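Local coordinates for protein uricase (Arthrobacter globiformis, PDB 2YZC) that catalyses the oxidation of uric acid by molecular oxygen to 5-hydroxyisourate, which is processed further to (S)-allantoin, at residues Lys244-Asn249 with Tyr276-Ala281. Numbering follows the deposited sequence.
Sequences KMSLPN and YGLIEA. With 1AL (allantoate ion), chain I.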
loop_
_atom_site.group_PDB
_atom_site.type_symbol
_atom_site.label_atom_id
_atom_site.label_comp_id
_atom_site.label_asym_id
_atom_site.label_seq_id
_atom_site.Cartn_x
_atom_site.Cartn_y
_atom_site.Cartn_z
ATOM N N LYS A 244 14.197 19.155 -10.427
ATOM C CA LYS A 244 14.832 17.954 -9.920
ATOM C C LYS A 244 13.973 16.779 -10.323
ATOM O O LYS A 244 12.748 16.855 -10.260
ATOM C CB LYS A 244 14.940 17.994 -8.398
ATOM C CG LYS A 244 15.871 19.065 -7.867
ATOM C CD LYS A 244 16.058 18.926 -6.369
ATOM C CE LYS A 244 17.211 19.790 -5.884
ATOM N NZ LYS A 244 17.504 19.524 -4.451
ATOM N N MET A 245 14.618 15.698 -10.739
ATOM C CA MET A 245 13.883 14.510 -11.130
ATOM C C MET A 245 14.458 13.272 -10.470
ATOM O O MET A 245 15.662 13.183 -10.207
ATOM C CB MET A 245 13.911 14.348 -12.648
ATOM C CG MET A 245 13.127 15.411 -13.383
ATOM S SD MET A 245 13.446 15.383 -15.152
ATOM C CE MET A 245 14.765 16.557 -15.242
ATOM N N SER A 246 13.568 12.324 -10.198
ATOM C CA SER A 246 13.925 11.056 -9.591
ATOM C C SER A 246 13.227 10.045 -10.492
ATOM O O SER A 246 12.002 9.916 -10.463
ATOM C CB SER A 246 13.377 10.977 -8.166
ATOM O OG SER A 246 13.775 9.771 -7.544
ATOM N N LEU A 247 14.013 9.348 -11.306
ATOM C CA LEU A 247 13.463 8.393 -12.253
ATOM C C LEU A 247 13.934 6.964 -12.069
ATOM O O LEU A 247 15.117 6.670 -12.208
ATOM C CB LEU A 247 13.803 8.828 -13.679
ATOM C CG LEU A 247 13.444 10.256 -14.093
ATOM C CD1 LEU A 247 13.871 10.487 -15.529
ATOM C CD2 LEU A 247 11.944 10.475 -13.941
ATOM N N PRO A 248 13.012 6.052 -11.738
ATOM C CA PRO A 248 13.442 4.666 -11.572
ATOM C C PRO A 248 13.533 4.031 -12.954
ATOM O O PRO A 248 12.817 4.433 -13.876
ATOM C CB PRO A 248 12.314 4.051 -10.743
ATOM C CG PRO A 248 11.109 4.812 -11.207
ATOM C CD PRO A 248 11.632 6.240 -11.252
ATOM N N ASN A 249 14.441 3.079 -13.120
ATOM C CA ASN A 249 14.519 2.384 -14.390
ATOM C C ASN A 249 13.815 1.070 -14.068
ATOM O O ASN A 249 14.425 0.147 -13.525
ATOM C CB ASN A 249 15.959 2.114 -14.814
ATOM C CG ASN A 249 16.063 1.794 -16.297
ATOM O OD1 ASN A 249 15.122 1.270 -16.887
ATOM N ND2 ASN A 249 17.202 2.108 -16.903
ATOM N N TYR A 276 15.424 -1.965 -8.825
ATOM C CA TYR A 276 15.272 -1.094 -9.980
ATOM C C TYR A 276 16.366 -0.041 -9.969
ATOM O O TYR A 276 16.882 0.321 -8.915
ATOM C CB TYR A 276 13.902 -0.396 -9.984
ATOM C CG TYR A 276 13.537 0.288 -8.680
ATOM C CD1 TYR A 276 12.985 -0.438 -7.629
ATOM C CD2 TYR A 276 13.747 1.660 -8.493
ATOM C CE1 TYR A 276 12.644 0.173 -6.421
ATOM C CE2 TYR A 276 13.408 2.285 -7.279
ATOM C CZ TYR A 276 12.855 1.529 -6.252
ATOM O OH TYR A 276 12.498 2.109 -5.057
ATOM N N GLY A 277 16.734 0.438 -11.147
ATOM C CA GLY A 277 17.742 1.476 -11.199
ATOM C C GLY A 277 17.055 2.749 -10.737
ATOM O O GLY A 277 15.851 2.913 -10.939
ATOM N N LEU A 278 17.800 3.641 -10.094
ATOM C CA LEU A 278 17.234 4.904 -9.635
ATOM C C LEU A 278 18.211 5.996 -10.043
ATOM O O LEU A 278 19.315 6.088 -9.502
ATOM C CB LEU A 278 17.039 4.895 -8.121
ATOM C CG LEU A 278 16.393 6.151 -7.529
ATOM C CD1 LEU A 278 15.039 6.409 -8.198
ATOM C CD2 LEU A 278 16.234 5.980 -6.023
ATOM N N ILE A 279 17.805 6.787 -11.031
ATOM C CA ILE A 279 18.622 7.869 -11.575
ATOM C C ILE A 279 18.011 9.200 -11.143
ATOM O O ILE A 279 16.822 9.442 -11.359
ATOM C CB ILE A 279 18.673 7.775 -13.128
ATOM C CG1 ILE A 279 19.660 6.684 -13.563
ATOM C CG2 ILE A 279 19.112 9.097 -13.731
ATOM C CD1 ILE A 279 19.359 5.290 -13.043
ATOM N N GLU A 280 18.823 10.061 -10.535
ATOM C CA GLU A 280 18.318 11.342 -10.052
ATOM C C GLU A 280 19.268 12.494 -10.361
ATOM O O GLU A 280 20.491 12.325 -10.366
ATOM C CB GLU A 280 18.086 11.264 -8.542
ATOM C CG GLU A 280 17.636 9.883 -8.063
ATOM C CD GLU A 280 17.220 9.863 -6.606
ATOM O OE1 GLU A 280 16.086 10.286 -6.307
ATOM O OE2 GLU A 280 18.030 9.431 -5.757
ATOM N N ALA A 281 18.704 13.671 -10.605
ATOM C CA ALA A 281 19.527 14.828 -10.911
ATOM C C ALA A 281 18.776 16.143 -10.834
ATOM O O ALA A 281 17.547 16.193 -10.911
ATOM C CB ALA A 281 20.141 14.682 -12.293
HETATM C C1 1AL I . 21.119 3.441 -17.382
HETATM O O2 1AL I . 20.732 4.317 -18.173
HETATM N N3 1AL I . 22.045 3.683 -16.415
HETATM N N4 1AL I . 20.516 2.198 -17.567
HETATM C C5 1AL I . 19.547 1.702 -15.126
HETATM O O6 1AL I . 19.124 2.871 -15.059
HETATM O O7 1AL I . 19.259 0.780 -14.347
HETATM C C8 1AL I . 20.297 1.299 -16.433
HETATM C C9 1AL I . 21.976 -0.299 -15.642
HETATM O O10 1AL I . 22.030 -1.458 -15.181
HETATM N N11 1AL I . 22.837 0.692 -15.249
HETATM N N12 1AL I . 21.062 0.066 -16.568
#
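Met-245 and Ala-281, Leu-247 and Ile-279, and Asn-249 and Gly-277 are the hydrogen-bonded pairs joining antiparallel strands 244-249 and 276-281. Bonding is nearly straight at the centre, where Leu-247 N gives its hydrogen to Ile-279 O (2.8 Å, 169°); at the Asn-249 end, Asn-249 N to Gly-277 O is short (2.6 Å) and its return, Gly-277 N to Asn-249 O, weak. On the face carrying Ser-246, Pro-248, Leu-278 and Glu-280, Ser-246 OG donates to Glu-280 OE1 over 2.7 Å, reaching the anti side of the carboxylate from 34° outside its plane. Glu-280 OE2 bonds Gln-19 of the second subunit, so an alanine here would probably leave both Ser-246 OG and that glutamine without their carboxylate partner. Pro-248 CB lies obliquely to the Tyr-276 ring, 3.6 Å from its CD2, with Leu-278 CD1 also near. Ligand contacts gather on the Leu-247 face: Asn-249 ND2 donates to allantoate O6 (2.8 Å, 161°), and Ile-279 CD1 abuts the same oxygen at 3.2 Å. At Gly-277 a side chain would collide with O7. Strand 276-281 also pairs with the second subunit, whose Thr-67 and Asp-68 bind the ligand too; the ladder thus carries one wall of an intersubunit active site, an amide facing the allantoate carboxylate.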